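Local coordinates for Bcl-2-like protein FPV039 (Fowlpox virus, PDB 5TZP) that inhibits apoptosis of the host cell by sequestering and inactivating proapoptotic Bcl-2 proteins, including BAK1 and BAX, at residues A[24-29]-A[48-53]; A[29-34]-A[100-105]; A[40-45]-A[142-147]. All blocks are in the same frame, centred on the assembly; numbering follows the deposited sequence.

Contact 1: A[24-29]-A[48-53]. With SO4 (sulfate ion), chain O.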
loop_
_atom_site.group_PDB
_atom_site.type_symbol
_atom_site.label_atom_id
_atom_site.label_comp_id
_atom_site.label_asym_id
_atom_site.label_seq_id
_atom_site.Cartn_x
_atom_site.Cartn_y
_atom_site.Cartn_z
ATOM N N GLN A 24 -3.541 -2.079 7.641
ATOM C CA GLN A 24 -4.997 -2.162 7.791
ATOM C C GLN A 24 -5.560 -0.924 8.469
ATOM O O GLN A 24 -6.580 -0.382 8.036
ATOM C CB GLN A 24 -5.381 -3.426 8.535
ATOM C CG GLN A 24 -6.879 -3.726 8.433
ATOM C CD GLN A 24 -7.285 -5.084 8.848
ATOM O OE1 GLN A 24 -6.491 -5.840 9.385
ATOM N NE2 GLN A 24 -8.545 -5.395 8.712
ATOM N N ASN A 25 -4.870 -0.376 9.492
ATOM C CA ASN A 25 -5.348 0.879 10.094
ATOM C C ASN A 25 -5.344 2.009 9.072
ATOM O O ASN A 25 -6.288 2.809 9.072
ATOM C CB ASN A 25 -4.573 1.195 11.362
ATOM C CG ASN A 25 -5.180 0.495 12.522
ATOM O OD1 ASN A 25 -6.266 0.825 12.931
ATOM N ND2 ASN A 25 -4.460 -0.460 13.083
ATOM N N TYR A 26 -4.316 2.129 8.210
ATOM C CA TYR A 26 -4.326 3.184 7.194
ATOM C C TYR A 26 -5.527 3.005 6.267
ATOM O O TYR A 26 -6.252 3.960 5.968
ATOM C CB TYR A 26 -2.998 3.263 6.429
ATOM C CG TYR A 26 -3.118 4.270 5.319
ATOM C CD1 TYR A 26 -3.301 5.594 5.602
ATOM C CD2 TYR A 26 -3.244 3.867 4.037
ATOM C CE1 TYR A 26 -3.545 6.546 4.576
ATOM C CE2 TYR A 26 -3.507 4.803 3.033
ATOM C CZ TYR A 26 -3.664 6.078 3.334
ATOM O OH TYR A 26 -3.976 7.008 2.352
ATOM N N ILE A 27 -5.771 1.781 5.791
ATOM C CA ILE A 27 -6.866 1.567 4.847
ATOM C C ILE A 27 -8.194 1.883 5.532
ATOM O O ILE A 27 -9.092 2.513 4.942
ATOM C CB ILE A 27 -6.811 0.150 4.276
ATOM C CG1 ILE A 27 -5.593 0.052 3.357
ATOM C CG2 ILE A 27 -8.075 -0.153 3.475
ATOM C CD1 ILE A 27 -5.322 -1.312 2.773
ATOM N N ILE A 28 -8.352 1.531 6.811
ATOM C CA ILE A 28 -9.557 1.921 7.565
ATOM C C ILE A 28 -9.693 3.445 7.625
ATOM O O ILE A 28 -10.791 3.973 7.408
ATOM C CB ILE A 28 -9.508 1.262 8.943
ATOM C CG1 ILE A 28 -9.712 -0.261 8.807
ATOM C CG2 ILE A 28 -10.621 1.888 9.817
ATOM C CD1 ILE A 28 -9.346 -0.966 10.058
ATOM N N GLU A 29 -8.617 4.150 7.935
ATOM C CA GLU A 29 -8.686 5.605 7.985
ATOM C C GLU A 29 -9.100 6.192 6.628
ATOM O O GLU A 29 -9.950 7.097 6.536
ATOM C CB GLU A 29 -7.387 6.217 8.501
ATOM C CG GLU A 29 -7.446 7.778 8.444
ATOM C CD GLU A 29 -6.446 8.493 9.244
ATOM O OE1 GLU A 29 -6.433 9.733 9.107
ATOM O OE2 GLU A 29 -5.745 7.924 10.113
ATOM N N VAL A 48 3.866 9.503 8.406
ATOM C CA VAL A 48 4.627 9.558 7.151
ATOM C C VAL A 48 3.936 8.753 6.049
ATOM O O VAL A 48 3.804 9.226 4.908
ATOM C CB VAL A 48 6.088 9.087 7.359
ATOM C CG1 VAL A 48 6.811 9.049 6.004
ATOM C CG2 VAL A 48 6.851 9.990 8.302
ATOM N N LEU A 49 3.530 7.526 6.367
ATOM C CA LEU A 49 2.793 6.686 5.426
ATOM C C LEU A 49 1.566 7.420 4.901
ATOM O O LEU A 49 1.301 7.441 3.680
ATOM C CB LEU A 49 2.435 5.364 6.113
ATOM C CG LEU A 49 1.607 4.400 5.220
ATOM C CD1 LEU A 49 2.347 3.903 4.015
ATOM C CD2 LEU A 49 1.114 3.229 6.045
ATOM N N LYS A 50 0.763 7.961 5.798
ATOM C CA LYS A 50 -0.478 8.619 5.420
ATOM C C LYS A 50 -0.204 9.763 4.476
ATOM O O LYS A 50 -0.868 9.955 3.442
ATOM C CB LYS A 50 -1.169 9.077 6.722
ATOM C CG LYS A 50 -2.308 9.970 6.509
ATOM C CD LYS A 50 -3.068 10.250 7.912
ATOM C CE LYS A 50 -3.859 11.522 7.938
ATOM N NZ LYS A 50 -4.470 11.644 9.287
ATOM N N ALA A 51 0.761 10.613 4.793
ATOM C CA ALA A 51 1.097 11.779 3.936
ATOM C C ALA A 51 1.613 11.338 2.562
ATOM O O ALA A 51 1.247 11.908 1.522
ATOM C CB ALA A 51 2.119 12.668 4.611
ATOM N N ALA A 52 2.412 10.270 2.540
ATOM C CA ALA A 52 3.017 9.797 1.286
ATOM C C ALA A 52 1.909 9.165 0.427
ATOM O O ALA A 52 1.856 9.425 -0.788
ATOM C CB ALA A 52 4.114 8.770 1.581
ATOM N N CYS A 53 0.992 8.402 1.018
ATOM C CA CYS A 53 -0.102 7.829 0.232
ATOM C C CYS A 53 -0.989 8.918 -0.298
ATOM O O CYS A 53 -1.474 8.834 -1.449
ATOM C CB CYS A 53 -0.869 6.846 1.103
ATOM S SG CYS A 53 0.018 5.308 1.449
HETATM S S SO4 O . -10.800 -8.361 9.187
HETATM O O1 SO4 O . -11.926 -8.414 8.222
HETATM O O2 SO4 O . -11.201 -8.975 10.493
HETATM O O3 SO4 O . -10.509 -6.947 9.326
HETATM O O4 SO4 O . -9.615 -9.082 8.680
HETATM O O HOH W 1 -3.617 9.461 2.982
#
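The Y26 ring is the main bridge between helices 14-32 and 43-68. Its CE1 atom lies obliquely against the backbone of K50, 3.8 Å from K50 CA. Further out, Y26 CZ lies 3.7 Å from C53 CB. C53 SG sits obliquely to the same ring, 4.5 Å from its centroid, in a Cys sulfur-aromatic contact. L49 CD2 meets Y26 lower down, at CB. A water lies in the ring plane beyond the hydroxyl. It is 2.6 Å from Y26 OH and donates to K50 O at 2.8 Å, so it ties the tyrosine tip to the backbone of the other helix. One turn on, E29 OE1 forms a salt bridge with K50 NZ at 2.7 Å. The lysine crosses the glutamate at about a right angle, and NZ comes from above the carboxylate plane. Both chains are extended, and both have CG anti to the backbone N. OE2 of the same carboxylate takes hydrogen bonds from Y46 OH and R36 N, which help to fix its rotation. Side chains of I95 and A99, on helix 88-105, also pack on Y26. The axes of the two segments cross at -51° and come no nearer than 10.9 Å, a spacing the tyrosine spans. The buried phenol thus has its polar tip satisfied by water, and the three donors around E29 probably keep it ionised.

Contact 2: A[29-34]-A[100-105]; sequences EYNTNK and YYSKKV. With SO4 (sulfate ion), chain L; EDO (1,2-ethanediol), chain C.
Y30 has CG anti to the backbone N (chi1 -178°), and Y100 on the facing helix has the same choice (chi1 -173°). The two side chains lie side by side and point the same way. Y30 OH reaches Y100 CD1 at 3.4 Å, so the phenol tip of one meets the ring of the other obliquely. A water lies in the plane of the Y30 ring, 2.9 Å from Y30 OH, and donates to Y100 O. The same water sits over one face of the Y100 ring, toward its rim. Y100 OH itself turns to D65 on helix 43-68. The aliphatic part of K103 crosses Y30 at about a right angle, with K103 CD 3.8 Å from Y30 CE2. K103 then bends at its last torsion (chi4 66°). In this conformer, one of two for K103, NZ comes to a second water, 2.7 Å away, which donates to Y30 O and more weakly to N31 O. The lysine then reaches the C-terminal end of helix 14-32 through water, a place where a positive charge is probably welcome. N31 slides past K103 in the opposite direction. Its OD1 lies 3.2 Å from K103 CA, against the helix backbone. Its ND2 gives a weak, bent hydrogen bond to S102 OG at 3.2 Å. That amide nitrogen also bonds to I27 O, and S102 OG is hydrogen-bonded to Y113 O, so both groups have partners beyond this pair. Beyond T32 the chain leaves the helix at N33, which has positive phi. This is helix-end packing in the all-helical Bcl-2 fold: the last turn of helix 14-32 lies on the C-terminal part of helix 88-105.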
loop_
_atom_site.group_PDB
_atom_site.type_symbol
_atom_site.label_atom_id
_atom_site.label_comp_id
_atom_site.label_asym_id
_atom_site.label_seq_id
_atom_site.Cartn_x
_atom_site.Cartn_y
_atom_site.Cartn_z
ATOM N N GLU A 29 -8.617 4.150 7.935
ATOM C CA GLU A 29 -8.686 5.605 7.985
ATOM C C GLU A 29 -9.100 6.192 6.628
ATOM O O GLU A 29 -9.950 7.097 6.536
ATOM C CB GLU A 29 -7.387 6.217 8.501
ATOM C CG GLU A 29 -7.446 7.778 8.444
ATOM C CD GLU A 29 -6.446 8.493 9.244
ATOM O OE1 GLU A 29 -6.433 9.733 9.107
ATOM O OE2 GLU A 29 -5.745 7.924 10.113
ATOM N N TYR A 30 -8.493 5.703 5.564
ATOM C CA TYR A 30 -8.777 6.208 4.224
ATOM C C TYR A 30 -10.249 6.025 3.903
ATOM O O TYR A 30 -10.891 6.912 3.326
ATOM C CB TYR A 30 -7.881 5.492 3.229
ATOM C CG TYR A 30 -8.101 6.018 1.852
ATOM C CD1 TYR A 30 -7.480 7.212 1.409
ATOM C CD2 TYR A 30 -8.941 5.395 0.953
ATOM C CE1 TYR A 30 -7.802 7.720 0.141
ATOM C CE2 TYR A 30 -9.209 5.880 -0.263
ATOM C CZ TYR A 30 -8.704 7.044 -0.685
ATOM O OH TYR A 30 -9.079 7.485 -1.958
ATOM N N ASN A 31 -10.821 4.866 4.264
ATOM C CA ASN A 31 -12.207 4.560 3.930
ATOM C C ASN A 31 -13.184 5.299 4.784
ATOM O O ASN A 31 -14.318 5.677 4.327
ATOM C CB ASN A 31 -12.467 3.088 4.044
ATOM C CG ASN A 31 -12.177 2.428 2.749
ATOM O OD1 ASN A 31 -13.018 2.394 1.816
ATOM N ND2 ASN A 31 -10.995 1.965 2.630
ATOM N N THR A 32 -12.882 5.485 6.053
ATOM C CA THR A 32 -13.862 5.991 7.006
ATOM C C THR A 32 -13.700 7.453 7.392
ATOM O O THR A 32 -14.597 7.991 8.068
ATOM C CB THR A 32 -13.844 5.166 8.307
ATOM O OG1 THR A 32 -12.590 5.292 9.003
ATOM C CG2 THR A 32 -14.165 3.718 7.992
ATOM N N ASN A 33 -12.533 8.052 7.077
ATOM C CA ASN A 33 -12.219 9.427 7.471
ATOM C C ASN A 33 -12.241 9.615 8.966
ATOM O O ASN A 33 -12.621 10.691 9.479
ATOM C CB ASN A 33 -13.099 10.419 6.701
ATOM C CG ASN A 33 -12.844 10.352 5.240
ATOM O OD1 ASN A 33 -11.715 10.542 4.815
ATOM N ND2 ASN A 33 -13.889 10.108 4.457
ATOM N N LYS A 34 -11.855 8.586 9.697
ATOM C CA LYS A 34 -11.667 8.652 11.117
ATOM C C LYS A 34 -10.209 8.361 11.443
ATOM O O LYS A 34 -9.572 7.517 10.791
ATOM C CB LYS A 34 -12.612 7.720 11.920
ATOM C CG LYS A 34 -14.114 8.016 11.654
ATOM C CD LYS A 34 -15.074 7.056 12.367
ATOM C CE LYS A 34 -16.557 7.532 12.092
ATOM N NZ LYS A 34 -17.577 6.524 12.465
ATOM N N TYR A 100 -7.018 3.336 -2.260
ATOM C CA TYR A 100 -7.871 3.978 -3.240
ATOM C C TYR A 100 -8.860 2.972 -3.833
ATOM O O TYR A 100 -10.079 3.237 -3.944
ATOM C CB TYR A 100 -6.957 4.579 -4.316
ATOM C CG TYR A 100 -7.645 5.438 -5.330
ATOM C CD1 TYR A 100 -7.987 6.769 -5.056
ATOM C CD2 TYR A 100 -8.105 4.932 -6.539
ATOM C CE1 TYR A 100 -8.670 7.543 -5.921
ATOM C CE2 TYR A 100 -8.802 5.720 -7.456
ATOM C CZ TYR A 100 -9.065 7.030 -7.126
ATOM O OH TYR A 100 -9.781 7.810 -8.010
ATOM N N TYR A 101 -8.346 1.796 -4.207
ATOM C CA TYR A 101 -9.122 0.699 -4.756
ATOM C C TYR A 101 -10.201 0.258 -3.775
ATOM O O TYR A 101 -11.373 0.077 -4.173
ATOM C CB TYR A 101 -8.135 -0.437 -5.125
ATOM C CG TYR A 101 -8.772 -1.754 -5.481
ATOM C CD1 TYR A 101 -9.348 -1.963 -6.705
ATOM C CD2 TYR A 101 -8.845 -2.777 -4.587
ATOM C CE1 TYR A 101 -9.922 -3.169 -7.030
ATOM C CE2 TYR A 101 -9.430 -3.983 -4.898
ATOM C CZ TYR A 101 -9.953 -4.143 -6.136
ATOM O OH TYR A 101 -10.557 -5.357 -6.459
ATOM N N SER A 102 -9.803 0.019 -2.528
ATOM C CA SER A 102 -10.751 -0.464 -1.500
ATOM C C SER A 102 -11.978 0.422 -1.417
ATOM O O SER A 102 -13.126 -0.066 -1.342
ATOM C CB SER A 102 -10.026 -0.479 -0.157
ATOM O OG SER A 102 -10.820 -0.800 0.994
ATOM N N LYS A 103 -11.784 1.738 -1.444
ATOM C CA LYS A 103 -12.914 2.645 -1.345
ATOM C C LYS A 103 -13.765 2.573 -2.604
ATOM O O LYS A 103 -14.991 2.666 -2.545
ATOM C CB LYS A 103 -12.403 4.047 -1.047
ATOM C CG LYS A 103 -13.510 5.034 -0.787
ATOM C CD LYS A 103 -12.936 6.388 -0.386
ATOM C CE LYS A 103 -14.069 7.440 -0.166
ATOM N NZ LYS A 103 -14.975 7.146 0.988
ATOM N N LYS A 104 -13.156 2.397 -3.768
ATOM C CA LYS A 104 -13.906 2.315 -4.998
ATOM C C LYS A 104 -14.758 1.063 -5.088
ATOM O O LYS A 104 -15.798 1.081 -5.759
ATOM C CB LYS A 104 -12.988 2.355 -6.223
ATOM C CG LYS A 104 -12.257 3.690 -6.462
ATOM C CD LYS A 104 -13.203 4.844 -6.672
ATOM C CE LYS A 104 -12.408 6.074 -6.960
ATOM N NZ LYS A 104 -13.329 7.297 -7.009
ATOM N N VAL A 105 -14.330 -0.050 -4.498
ATOM C CA VAL A 105 -15.014 -1.334 -4.601
ATOM C C VAL A 105 -15.904 -1.612 -3.382
ATOM O O VAL A 105 -16.499 -2.708 -3.322
ATOM C CB VAL A 105 -14.050 -2.519 -4.914
ATOM C CG1 VAL A 105 -13.360 -2.305 -6.252
ATOM C CG2 VAL A 105 -13.123 -2.789 -3.733
HETATM S S SO4 L . -21.031 6.828 14.122
HETATM O O1 SO4 L . -21.847 5.645 14.420
HETATM O O2 SO4 L . -22.040 7.883 14.232
HETATM O O3 SO4 L . -20.027 7.070 15.195
HETATM O O4 SO4 L . -20.362 6.766 12.804
HETATM C C1 EDO C . -9.704 -8.937 -6.523
HETATM O O1 EDO C . -9.282 -7.682 -7.023
HETATM C C2 EDO C . -10.870 -9.517 -7.229
HETATM O O2 EDO C . -10.267 -9.918 -8.505
HETATM O O HOH W 2 -10.929 5.970 -3.531
HETATM O O HOH W 3 -13.325 8.031 2.915
#

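Contact 3: A[40-45]-A[142-147]. With EDO (1,2-ethanediol), chain E; SO4 (sulfate ion), chain J; EDO (1,2-ethanediol), chain H; EDO (1,2-ethanediol), chain F.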
loop_
_atom_site.group_PDB
_atom_site.type_symbol
_atom_site.label_atom_id
_atom_site.label_comp_id
_atom_site.label_asym_id
_atom_site.label_seq_id
_atom_site.Cartn_x
_atom_site.Cartn_y
_atom_site.Cartn_z
ATOM N N VAL A 40 -2.043 2.282 16.233
ATOM C CA VAL A 40 -0.764 1.684 15.821
ATOM C C VAL A 40 0.322 1.995 16.837
ATOM O O VAL A 40 0.210 2.927 17.603
ATOM C CB VAL A 40 -0.347 2.121 14.400
ATOM C CG1 VAL A 40 -1.417 1.834 13.377
ATOM C CG2 VAL A 40 0.038 3.563 14.351
ATOM N N ILE A 41 1.390 1.192 16.830
ATOM C CA ILE A 41 2.480 1.447 17.754
ATOM C C ILE A 41 3.299 2.668 17.295
ATOM O O ILE A 41 3.625 3.557 18.087
ATOM C CB ILE A 41 3.330 0.175 17.900
ATOM C CG1 ILE A 41 2.506 -0.966 18.567
ATOM C CG2 ILE A 41 4.644 0.498 18.658
ATOM C CD1 ILE A 41 3.272 -2.295 18.537
ATOM N N ASP A 42 3.661 2.716 16.007
ATOM C CA ASP A 42 4.602 3.690 15.465
ATOM C C ASP A 42 3.822 4.815 14.788
ATOM O O ASP A 42 3.613 4.837 13.564
ATOM C CB ASP A 42 5.574 2.980 14.516
ATOM C CG ASP A 42 6.676 3.901 14.047
ATOM O OD1 ASP A 42 6.625 5.126 14.263
ATOM O OD2 ASP A 42 7.591 3.345 13.356
ATOM N N SER A 43 3.393 5.778 15.612
ATOM C CA SER A 43 2.555 6.866 15.098
ATOM C C SER A 43 3.323 7.811 14.170
ATOM O O SER A 43 2.749 8.328 13.227
ATOM C CB SER A 43 1.936 7.639 16.268
ATOM O OG SER A 43 1.365 6.745 17.221
ATOM N N ILE A 44 4.597 8.027 14.427
ATOM C CA ILE A 44 5.387 8.900 13.562
ATOM C C ILE A 44 5.469 8.297 12.182
ATOM O O ILE A 44 5.203 8.977 11.182
ATOM C CB ILE A 44 6.778 9.146 14.147
ATOM C CG1 ILE A 44 6.626 10.080 15.373
ATOM C CG2 ILE A 44 7.727 9.793 13.156
ATOM C CD1 ILE A 44 7.992 10.291 16.131
ATOM N N SER A 45 5.761 7.008 12.092
ATOM C CA SER A 45 5.835 6.406 10.775
ATOM C C SER A 45 4.460 6.293 10.106
ATOM O O SER A 45 4.388 6.432 8.877
ATOM C CB SER A 45 6.464 5.022 10.861
ATOM O OG SER A 45 7.816 5.103 11.370
ATOM N N GLY A 142 11.987 2.629 8.552
ATOM C CA GLY A 142 12.678 2.985 7.324
ATOM C C GLY A 142 11.893 3.902 6.404
ATOM O O GLY A 142 12.505 4.579 5.566
ATOM N N ILE A 143 10.571 3.989 6.603
ATOM C CA ILE A 143 9.745 4.872 5.792
ATOM C C ILE A 143 10.012 6.331 6.114
ATOM O O ILE A 143 9.622 7.223 5.358
ATOM C CB ILE A 143 8.270 4.546 5.943
ATOM C CG1 ILE A 143 7.524 4.950 4.663
ATOM C CG2 ILE A 143 7.666 5.246 7.157
ATOM C CD1 ILE A 143 6.027 4.467 4.687
ATOM N N ARG A 144 10.650 6.618 7.274
ATOM C CA ARG A 144 10.796 7.998 7.730
ATOM C C ARG A 144 11.665 8.847 6.814
ATOM O O ARG A 144 11.674 10.076 6.938
ATOM C CB ARG A 144 11.223 8.056 9.171
ATOM C CG ARG A 144 10.212 7.516 10.126
ATOM C CD ARG A 144 10.804 7.451 11.514
ATOM N NE ARG A 144 9.837 6.912 12.472
ATOM C CZ ARG A 144 9.966 6.990 13.774
ATOM N NH1 ARG A 144 11.023 7.599 14.326
ATOM N NH2 ARG A 144 9.064 6.507 14.635
ATOM N N ILE A 145 12.399 8.225 5.892
ATOM C CA ILE A 145 13.124 9.001 4.895
ATOM C C ILE A 145 12.213 9.820 4.005
ATOM O O ILE A 145 12.715 10.725 3.330
ATOM C CB ILE A 145 14.068 8.096 4.102
ATOM C CG1 ILE A 145 13.340 7.072 3.249
ATOM C CG2 ILE A 145 15.147 7.481 5.039
ATOM C CD1 ILE A 145 14.226 6.389 2.253
ATOM N N TYR A 146 10.923 9.495 4.009
ATOM C CA TYR A 146 9.945 10.286 3.273
ATOM C C TYR A 146 9.171 11.237 4.114
ATOM O O TYR A 146 8.192 11.838 3.615
ATOM C CB TYR A 146 8.977 9.360 2.546
ATOM C CG TYR A 146 9.689 8.494 1.508
ATOM C CD1 TYR A 146 10.683 9.079 0.656
ATOM C CD2 TYR A 146 9.567 7.202 1.518
ATOM C CE1 TYR A 146 11.377 8.266 -0.279
ATOM C CE2 TYR A 146 10.226 6.427 0.597
ATOM C CZ TYR A 146 11.076 6.924 -0.258
ATOM O OH TYR A 146 11.690 5.984 -1.094
ATOM N N LYS A 147 9.603 11.515 5.352
ATOM C CA LYS A 147 8.995 12.604 6.116
ATOM C C LYS A 147 9.277 13.925 5.497
ATOM O O LYS A 147 10.402 14.219 5.110
ATOM C CB LYS A 147 9.533 12.540 7.545
ATOM C CG LYS A 147 8.837 13.464 8.508
ATOM C CD LYS A 147 9.204 13.168 9.948
ATOM C CE LYS A 147 8.746 14.121 10.985
ATOM N NZ LYS A 147 7.279 14.519 10.839
HETATM C C1 EDO E . 2.705 -0.609 13.465
HETATM O O1 EDO E . 3.424 0.370 14.307
HETATM C C2 EDO E . 2.188 -1.725 14.335
HETATM O O2 EDO E . 1.162 -1.203 15.223
HETATM S S SO4 J . 10.449 6.917 18.093
HETATM O O1 SO4 J . 9.172 6.711 17.457
HETATM O O2 SO4 J . 10.315 8.012 19.117
HETATM O O3 SO4 J . 10.779 5.576 18.612
HETATM O O4 SO4 J . 11.529 7.367 17.199
HETATM C C1 EDO H . 4.832 14.325 8.645
HETATM O O1 EDO H . 5.893 15.341 8.623
HETATM C C2 EDO H . 4.752 13.307 7.516
HETATM O O2 EDO H . 5.563 13.457 6.261
HETATM C C1 EDO F . 6.136 14.346 15.521
HETATM O O1 EDO F . 4.942 13.785 14.957
HETATM C C2 EDO F . 7.169 14.549 14.415
HETATM O O2 EDO F . 6.885 15.571 13.389
HETATM O O HOH W 4 5.531 11.927 11.214
#
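R144 joins the C-terminal 3-10 segment 142-145 to the capped start of helix 43-68 in this Bcl-2 fold. From CB its chain runs extended to NE. CG lies beside the backbone N and passes S45 OG at 3.6 Å. NE donates to the same S45 OG at 2.9 Å in a nearly straight bond (162°). CZ lies beneath the methyl CG2 of I44, which sits 3.5 Å above the guanidinium plane and over its centre. NH2 reaches D42 tip to tip and forms a salt bridge with OD1 at 2.8 Å. The hydrogen bond lies in the guanidinium plane but meets OD1 from above the carboxylate plane; the two planes are 67° apart. NH1 and NH2 also each bond one oxygen of a sulfate, probably from the crystallisation liquor. The edge of the guanidinium is thus gripped by D42, S45 and the sulfate, while I44 covers one face. D42 is the N-cap of helix 43-68. Its OD1 also accepts from S45 N, and OD2 takes the hydroxyl of S45, so S45 OG donates to D42 while it receives from R144. These donors and the charge of R144 probably stabilise the ionised carboxylate. Next to R144, I143 turns into the core toward W88 and I92. Its CG2 packs 3.9 Å from S45 CB.

The three contacts tie both ends of the chain and its middle into one helical bundle. Their first segments come in order (24-29, 29-34, 40-45), then the second ones (48-53, 100-105, 142-147), so every pair of contacts interleaves. Contacts 1 and 2 share E29 on helix 14-32. Their centres are 10 Å apart, and they touch where I27 packs on S102. Contacts 1 and 3 share helix 43-68. Their centres are 11 Å apart, and V48 and L49 pack on I143. Contacts 2 and 3 do not touch; their centres are 21 Å apart. A52 of contact 1 and Y146 of contact 3 pack on the bound BH3 peptide, so parts of both lie beside the BH3-binding groove.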